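Local coordinates for protein prolyl-tRNA synthetase (Giardia lamblia ATCC 50803, PDB 3IAL) that probably charges tRNA(Pro) with L-proline at the expense of ATP, and holds a prolyl-adenylate in its active site, at residues B[361-366]-B[419-424]. Numbering follows the deposited sequence.
Sequences GVPLRI and DELDAY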
loop_
_atom_site.group_PDB
_atom_site.type_symbol
_atom_site.label_atom_id
_atom_site.label_comp_id
_atom_site.label_asym_id
_atom_site.label_seq_id
_atom_site.Cartn_x
_atom_site.Cartn_y
_atom_site.Cartn_z
ATOM N N GLY B 361 19.661 -13.656 -2.408
ATOM C CA GLY B 361 19.867 -12.870 -3.613
ATOM C C GLY B 361 20.302 -11.433 -3.433
ATOM O O GLY B 361 20.021 -10.592 -4.294
ATOM N N VAL B 362 21.011 -11.141 -2.344
ATOM C CA VAL B 362 21.512 -9.778 -2.111
ATOM C C VAL B 362 22.467 -9.391 -3.250
ATOM O O VAL B 362 23.433 -10.088 -3.487
ATOM C CB VAL B 362 22.232 -9.649 -0.747
ATOM C CG1 VAL B 362 22.787 -8.214 -0.552
ATOM C CG2 VAL B 362 21.288 -10.022 0.381
ATOM N N PRO B 363 22.175 -8.294 -3.978
ATOM C CA PRO B 363 22.971 -7.918 -5.156
ATOM C C PRO B 363 24.477 -7.836 -4.923
ATOM O O PRO B 363 25.247 -8.389 -5.710
ATOM C CB PRO B 363 22.416 -6.541 -5.519
ATOM C CG PRO B 363 20.987 -6.600 -5.060
ATOM C CD PRO B 363 21.008 -7.399 -3.804
ATOM N N LEU B 364 24.889 -7.169 -3.849
ATOM C CA LEU B 364 26.305 -6.924 -3.597
ATOM C C LEU B 364 26.679 -7.229 -2.153
ATOM O O LEU B 364 25.943 -6.887 -1.226
ATOM C CB LEU B 364 26.645 -5.461 -3.896
ATOM C CG LEU B 364 26.589 -4.987 -5.346
ATOM C CD1 LEU B 364 26.663 -3.459 -5.415
ATOM C CD2 LEU B 364 27.701 -5.611 -6.161
ATOM N N ARG B 365 27.821 -7.875 -1.959
ATOM C CA ARG B 365 28.464 -7.860 -0.646
ATOM C C ARG B 365 29.809 -7.167 -0.725
ATOM O O ARG B 365 30.539 -7.287 -1.716
ATOM C CB ARG B 365 28.618 -9.258 -0.041
ATOM C CG ARG B 365 29.678 -10.118 -0.675
ATOM C CD ARG B 365 30.005 -11.323 0.177
ATOM N NE ARG B 365 30.931 -12.193 -0.535
ATOM C CZ ARG B 365 30.577 -13.042 -1.497
ATOM N NH1 ARG B 365 29.301 -13.162 -1.860
ATOM N NH2 ARG B 365 31.503 -13.782 -2.093
ATOM N N ILE B 366 30.117 -6.431 0.332
ATOM C CA ILE B 366 31.400 -5.811 0.498
ATOM C C ILE B 366 32.061 -6.495 1.695
ATOM O O ILE B 366 31.438 -6.638 2.745
ATOM C CB ILE B 366 31.265 -4.297 0.769
ATOM C CG1 ILE B 366 30.471 -3.608 -0.346
ATOM C CG2 ILE B 366 32.648 -3.648 0.909
ATOM C CD1 ILE B 366 30.213 -2.130 -0.090
ATOM N N ASP B 419 27.343 2.352 -9.637
ATOM C CA ASP B 419 27.811 1.827 -10.936
ATOM C C ASP B 419 27.772 0.298 -10.979
ATOM O O ASP B 419 27.381 -0.288 -11.989
ATOM C CB ASP B 419 29.238 2.281 -11.263
ATOM C CG ASP B 419 29.356 3.780 -11.475
ATOM O OD1 ASP B 419 28.455 4.388 -12.078
ATOM O OD2 ASP B 419 30.373 4.351 -11.043
ATOM N N GLU B 420 28.176 -0.336 -9.881
ATOM C CA GLU B 420 28.176 -1.796 -9.785
ATOM C C GLU B 420 26.763 -2.368 -9.799
ATOM O O GLU B 420 26.526 -3.415 -10.409
ATOM C CB GLU B 420 28.929 -2.264 -8.531
ATOM C CG GLU B 420 30.439 -2.107 -8.616
ATOM C CD GLU B 420 31.072 -3.023 -9.650
ATOM O OE1 GLU B 420 30.750 -4.227 -9.678
ATOM O OE2 GLU B 420 31.913 -2.537 -10.434
ATOM N N LEU B 421 25.829 -1.690 -9.131
ATOM C CA LEU B 421 24.428 -2.108 -9.170
ATOM C C LEU B 421 23.854 -1.979 -10.581
ATOM O O LEU B 421 23.168 -2.884 -11.052
ATOM C CB LEU B 421 23.573 -1.315 -8.180
ATOM C CG LEU B 421 23.704 -1.700 -6.707
ATOM C CD1 LEU B 421 22.968 -0.686 -5.837
ATOM C CD2 LEU B 421 23.204 -3.118 -6.465
ATOM N N ASP B 422 24.141 -0.856 -11.242
ATOM C CA ASP B 422 23.715 -0.626 -12.622
ATOM C C ASP B 422 24.303 -1.633 -13.603
ATOM O O ASP B 422 23.609 -2.086 -14.522
ATOM C CB ASP B 422 24.094 0.790 -13.083
ATOM C CG ASP B 422 23.296 1.870 -12.380
ATOM O OD1 ASP B 422 22.227 1.558 -11.814
ATOM O OD2 ASP B 422 23.744 3.034 -12.390
ATOM N N ALA B 423 25.577 -1.973 -13.423
ATOM C CA ALA B 423 26.221 -2.969 -14.285
ATOM C C ALA B 423 25.616 -4.348 -14.026
ATOM O O ALA B 423 25.434 -5.147 -14.952
ATOM C CB ALA B 423 27.730 -2.976 -14.075
ATOM N N TYR B 424 25.287 -4.602 -12.763
ATOM C CA TYR B 424 24.595 -5.829 -12.338
ATOM C C TYR B 424 23.231 -5.986 -13.024
ATOM O O TYR B 424 22.940 -7.033 -13.603
ATOM C CB TYR B 424 24.471 -5.797 -10.813
ATOM C CG TYR B 424 23.582 -6.816 -10.140
ATOM C CD1 TYR B 424 23.958 -8.152 -10.032
ATOM C CD2 TYR B 424 22.406 -6.418 -9.518
ATOM C CE1 TYR B 424 23.151 -9.068 -9.358
ATOM C CE2 TYR B 424 21.606 -7.312 -8.853
ATOM C CZ TYR B 424 21.970 -8.635 -8.774
ATOM O OH TYR B 424 21.143 -9.514 -8.100
#
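Pro363 packs its ring against Leu421 and Tyr424 of the helical segment 419-424. Its CB sits 3.6 Å from Leu421 CD2 and 3.5 Å from Tyr424 CE2, touching both side chains at once.

Tyr424 can be followed outward from its backbone. Its CB makes no close contact across the interface; CG is anti to the backbone N (chi1 169°), which carries the ring out toward the proline. The CD2-CE2 side of the ring does the touching. Tyr424 CD2 lies 4.0 Å from Pro363 CB, and CE2 next to it comes closer and also meets Pro363 CG. Tyr424 CZ rests 3.8 Å from Pro363 CA. The proline comes at the ring obliquely. The carbonyl O of Pro363 lies over one face of the ring, offset toward the rim. At the tip, OH also passes near Pro363 CA, but its hydrogen bond goes to the carbonyl O of Leu293. That bond gives the buried hydroxyl a partner and helps hold the far end of the ring.

Leu364 extends the same apolar contact. Its CD1 reaches Leu421 CD2, the methyl that also meets Pro363, at 3.6 Å and touches Leu421 CG as well. Leu364 CD1 also lies 4.0 Å from Glu420 CB. The acid end of Glu420 turns to a salt bridge with Arg391. No hydrogen bond crosses between the two segments, and the contact is mainly apolar.

Gly361 ends helix 350-359 in a Schellman motif, and the chain then enters strand 364-369. This strand is central in the five-stranded mixed sheet of the anticodon-binding domain, between strands 302-307 and 377-382. Through Tyr424 and Leu421, helix 416-438 packs on Pro363, just before the strand, and through Leu421 and Glu420 CB on Leu364, its first residue.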